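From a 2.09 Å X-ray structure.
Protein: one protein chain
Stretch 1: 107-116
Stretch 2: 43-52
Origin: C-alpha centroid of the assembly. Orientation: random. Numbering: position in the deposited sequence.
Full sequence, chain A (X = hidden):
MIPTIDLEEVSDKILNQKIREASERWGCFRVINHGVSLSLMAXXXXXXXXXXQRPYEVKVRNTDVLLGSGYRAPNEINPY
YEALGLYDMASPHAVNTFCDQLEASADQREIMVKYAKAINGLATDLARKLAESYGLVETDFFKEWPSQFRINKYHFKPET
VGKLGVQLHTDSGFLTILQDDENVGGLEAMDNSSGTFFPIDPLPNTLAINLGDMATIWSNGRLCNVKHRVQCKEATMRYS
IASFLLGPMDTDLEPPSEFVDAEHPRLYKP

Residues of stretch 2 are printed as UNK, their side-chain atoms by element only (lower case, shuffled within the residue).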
# COMPACT_ATOMS: atom_id res chain seq x y z
N ASP A 107 19.61 -5.12 -14.29
CA ASP A 107 19.19 -3.78 -13.95
C ASP A 107 17.88 -3.80 -13.19
O ASP A 107 17.71 -3.09 -12.20
CB ASP A 107 19.00 -2.93 -15.21
CG ASP A 107 20.29 -2.31 -15.71
OD1 ASP A 107 21.38 -2.65 -15.18
OD2 ASP A 107 20.21 -1.48 -16.64
N GLN A 108 16.96 -4.62 -13.68
CA GLN A 108 15.63 -4.72 -13.10
C GLN A 108 15.71 -5.31 -11.71
O GLN A 108 14.95 -4.94 -10.81
CB GLN A 108 14.74 -5.58 -13.96
CG GLN A 108 14.13 -4.84 -15.10
CD GLN A 108 13.57 -5.75 -16.16
OE1 GLN A 108 13.65 -6.98 -16.05
NE2 GLN A 108 12.93 -5.16 -17.15
N ARG A 109 16.66 -6.21 -11.52
CA ARG A 109 16.85 -6.83 -10.23
C ARG A 109 17.29 -5.77 -9.26
O ARG A 109 16.77 -5.69 -8.15
CB ARG A 109 17.87 -7.97 -10.28
CG ARG A 109 18.10 -8.65 -8.95
CD ARG A 109 19.05 -9.82 -9.08
NE ARG A 109 18.60 -10.76 -10.10
CZ ARG A 109 17.96 -11.89 -9.84
NH1 ARG A 109 17.68 -12.21 -8.57
NH2 ARG A 109 17.58 -12.70 -10.82
N GLU A 110 18.19 -4.90 -9.71
CA GLU A 110 18.76 -3.91 -8.81
C GLU A 110 17.76 -2.80 -8.47
O GLU A 110 17.73 -2.29 -7.34
CB GLU A 110 20.01 -3.31 -9.43
CG GLU A 110 21.30 -3.99 -8.98
CD GLU A 110 22.53 -3.18 -9.33
OE1 GLU A 110 22.39 -2.17 -10.06
OE2 GLU A 110 23.65 -3.54 -8.86
N ILE A 111 16.92 -2.46 -9.45
CA ILE A 111 15.84 -1.50 -9.25
C ILE A 111 14.87 -1.99 -8.18
O ILE A 111 14.46 -1.23 -7.29
CB ILE A 111 15.10 -1.24 -10.56
CG1 ILE A 111 16.05 -0.51 -11.53
CG2 ILE A 111 13.81 -0.44 -10.31
CD1 ILE A 111 15.54 -0.42 -12.94
N MET A 112 14.53 -3.26 -8.26
CA MET A 112 13.60 -3.88 -7.35
C MET A 112 14.16 -3.91 -5.93
O MET A 112 13.46 -3.63 -4.95
CB MET A 112 13.31 -5.30 -7.83
CG MET A 112 12.03 -5.89 -7.33
SD MET A 112 10.77 -5.78 -8.59
CE MET A 112 11.69 -6.34 -10.02
N VAL A 113 15.43 -4.25 -5.83
CA VAL A 113 16.09 -4.38 -4.54
C VAL A 113 16.16 -3.03 -3.84
O VAL A 113 15.92 -2.94 -2.63
CB VAL A 113 17.51 -4.99 -4.73
CG1 VAL A 113 18.41 -4.79 -3.48
CG2 VAL A 113 17.37 -6.46 -5.07
N LYS A 114 16.45 -1.98 -4.61
CA LYS A 114 16.57 -0.64 -4.06
C LYS A 114 15.18 -0.01 -3.79
O LYS A 114 15.02 0.78 -2.86
CB LYS A 114 17.42 0.22 -5.00
CG LYS A 114 18.91 -0.20 -5.03
CD LYS A 114 19.40 -0.71 -3.65
CE LYS A 114 20.69 -1.57 -3.75
NZ LYS A 114 21.39 -1.81 -2.45
N TYR A 115 14.19 -0.31 -4.64
CA TYR A 115 12.81 0.11 -4.39
C TYR A 115 12.25 -0.53 -3.12
O TYR A 115 11.65 0.15 -2.29
CB TYR A 115 11.92 -0.26 -5.56
CG TYR A 115 10.54 0.35 -5.48
CD1 TYR A 115 10.30 1.61 -6.03
CD2 TYR A 115 9.49 -0.31 -4.87
CE1 TYR A 115 9.02 2.17 -5.98
CE2 TYR A 115 8.23 0.25 -4.80
CZ TYR A 115 8.00 1.48 -5.36
OH TYR A 115 6.75 2.03 -5.30
N ALA A 116 12.43 -1.84 -3.00
CA ALA A 116 11.96 -2.57 -1.83
C ALA A 116 12.50 -1.97 -0.54
O ALA A 116 11.76 -1.78 0.42
CB ALA A 116 12.36 -4.05 -1.93
N UNK A 43 11.76 4.28 -12.51
CA UNK A 43 12.41 3.07 -13.00
C UNK A 43 11.62 1.84 -12.54
O UNK A 43 11.58 0.80 -13.23
o UNK A 43 16.41 3.73 -11.68
c UNK A 43 13.87 2.99 -12.52
c UNK A 43 16.07 4.24 -12.77
c UNK A 43 14.77 3.86 -13.40
o UNK A 43 16.75 5.11 -13.35
N UNK A 44 11.03 1.93 -11.36
CA UNK A 44 10.22 0.82 -10.87
C UNK A 44 8.99 0.67 -11.75
O UNK A 44 8.64 -0.45 -12.14
c UNK A 44 9.05 -2.90 -9.45
c UNK A 44 9.84 1.00 -9.40
c UNK A 44 9.07 -0.19 -8.83
s UNK A 44 10.07 -1.67 -8.65
N UNK A 45 8.35 1.77 -12.10
CA UNK A 45 7.14 1.67 -12.92
C UNK A 45 7.45 1.11 -14.33
O UNK A 45 6.64 0.34 -14.88
c UNK A 45 5.12 2.93 -13.73
c UNK A 45 3.23 4.15 -14.82
c UNK A 45 6.45 3.03 -13.04
n UNK A 45 2.81 5.47 -15.40
c UNK A 45 4.53 4.29 -14.05
N UNK A 46 8.60 1.46 -14.90
CA UNK A 46 8.96 0.92 -16.21
C UNK A 46 9.22 -0.58 -16.09
O UNK A 46 8.82 -1.36 -16.95
c UNK A 46 10.10 3.10 -17.04
c UNK A 46 11.44 3.58 -17.64
c UNK A 46 11.41 5.04 -18.09
n UNK A 46 11.43 5.90 -16.87
c UNK A 46 10.21 1.61 -16.75
N UNK A 47 9.91 -0.98 -15.02
CA UNK A 47 10.18 -2.40 -14.77
C UNK A 47 8.84 -3.15 -14.69
O UNK A 47 8.72 -4.24 -15.23
o UNK A 47 12.25 -1.95 -13.61
c UNK A 47 10.99 -2.60 -13.48
c UNK A 47 11.24 -4.08 -13.17
N UNK A 48 7.86 -2.54 -14.02
CA UNK A 48 6.54 -3.13 -13.83
C UNK A 48 5.80 -3.36 -15.15
O UNK A 48 5.21 -4.42 -15.38
c UNK A 48 6.08 -2.34 -11.45
c UNK A 48 5.64 -2.25 -12.93
c UNK A 48 4.16 -2.64 -13.10
N UNK A 49 5.79 -2.33 -15.99
CA UNK A 49 5.21 -2.46 -17.30
C UNK A 49 5.91 -3.60 -18.03
O UNK A 49 5.27 -4.42 -18.69
c UNK A 49 4.45 -0.09 -17.38
c UNK A 49 4.86 -1.33 -19.50
c UNK A 49 4.60 1.33 -17.95
c UNK A 49 5.31 -1.15 -18.07
N UNK A 50 7.23 -3.67 -17.90
CA UNK A 50 7.98 -4.72 -18.56
C UNK A 50 7.74 -6.12 -17.96
O UNK A 50 7.66 -7.10 -18.70
c UNK A 50 10.23 -5.20 -19.59
c UNK A 50 9.47 -4.41 -18.53
o UNK A 50 9.88 -5.03 -20.78
o UNK A 50 11.12 -6.02 -19.25
N UNK A 51 7.70 -6.23 -16.63
CA UNK A 51 7.46 -7.54 -16.04
C UNK A 51 6.11 -8.10 -16.50
O UNK A 51 5.99 -9.30 -16.75
c UNK A 51 9.02 -7.22 -12.46
c UNK A 51 9.94 -8.16 -14.59
c UNK A 51 8.92 -7.18 -13.98
c UNK A 51 7.52 -7.49 -14.50
N UNK A 52 5.11 -7.23 -16.68
CA UNK A 52 3.79 -7.70 -17.10
C UNK A 52 3.73 -8.15 -18.56
O UNK A 52 2.77 -8.80 -18.98
c UNK A 52 1.49 -7.71 -14.98
c UNK A 52 2.17 -6.60 -15.48
c UNK A 52 1.79 -5.47 -13.38
c UNK A 52 2.73 -6.62 -16.87
c UNK A 52 2.33 -5.48 -14.67
c UNK A 52 0.96 -7.70 -13.69
c UNK A 52 1.11 -6.58 -12.89

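Position 43 carries three side-chain carbons, the third bonded to two oxygens, an unbranched carboxylate. Its CB lies 3.8 Å from Ile111 CD1. Three carbons before the oxygens make it Glu43.

Position 44 has two carbons, a sulfur and a terminal carbon in an unbranched chain, which lies over the Tyr115 ring and meets Ile111 and Met112. Only methionine offers such a chain: Met44. It loses more area to stretch 1 than any neighbour, 96 Å². Its CB is 3.5 Å from Tyr115 CD1, and CG stands 3.6 Å from the centroid of the Tyr115 ring, 13° off the normal, a CH-pi contact over the face. SD follows over the same ring at 4.2 Å from the centroid, while CE reaches 3.5 Å from Met112 SD.

Positions 45 and 46 each show four carbons in a row ending in nitrogen. Neither touches stretch 1: CA-to-CB points away in the first and sideways in the second, whose end leads away. They are Lys45 and Lys46.

At position 47 one carbon bears an oxygen and a carbon, and these atoms meet Gln108, Ile111 and Met112; the fork is that of Thr47. OG1 donates a hydrogen bond to Glu43 O (2.9 Å), one turn back, so the hydroxyl is engaged within its own helix. The methyl CG2 packs 3.6 Å from Gln108 CG and 3.9 Å from Met112 CE.

Position 48 has three carbons, the first carrying the other two, and is directed away from stretch 1: Val48. Position 49 has four, forked at the first with one arm two carbons long, and is out of reach: Ile49.

Position 50 has two carbons, the second holding two oxygens, one of which meets Gln108 NE2. The chain is one carbon shorter than Glu43: Asp50. Gln108 NE2 donates to its OD2 at 2.9 Å with an N-H...O angle of 153°.

Position 51 has four carbons forked at the second, and they meet Met112 CE, hence Leu51; its CD1 sits 3.7 Å from Met112 CE. Position 52, one carbon and a six-carbon ring without a hydroxyl, out of reach of stretch 1, is Phe52.

The contact joins two helices whose axes approach to 9.6 Å with 126° between their N-to-C directions. Positions 43, 44, 47, 50 and 51 recur at three- and four-residue steps, the spacing that places side chains along one side of a helix, and they meet Gln108, Ile111, Met112 and Tyr115, spaced likewise. The backbones come near at Gln108 CA to Thr47 CA, 6.2 Å, and Ile111 CA to Met44 CA, 6.3 Å. The two stretches bury 481 Å² in all, and Met44 gives up the most; the Gln108–Asp50 hydrogen bond adds a directional tie.

Stretch 2, residues 43-52: EMKKTVIDLF
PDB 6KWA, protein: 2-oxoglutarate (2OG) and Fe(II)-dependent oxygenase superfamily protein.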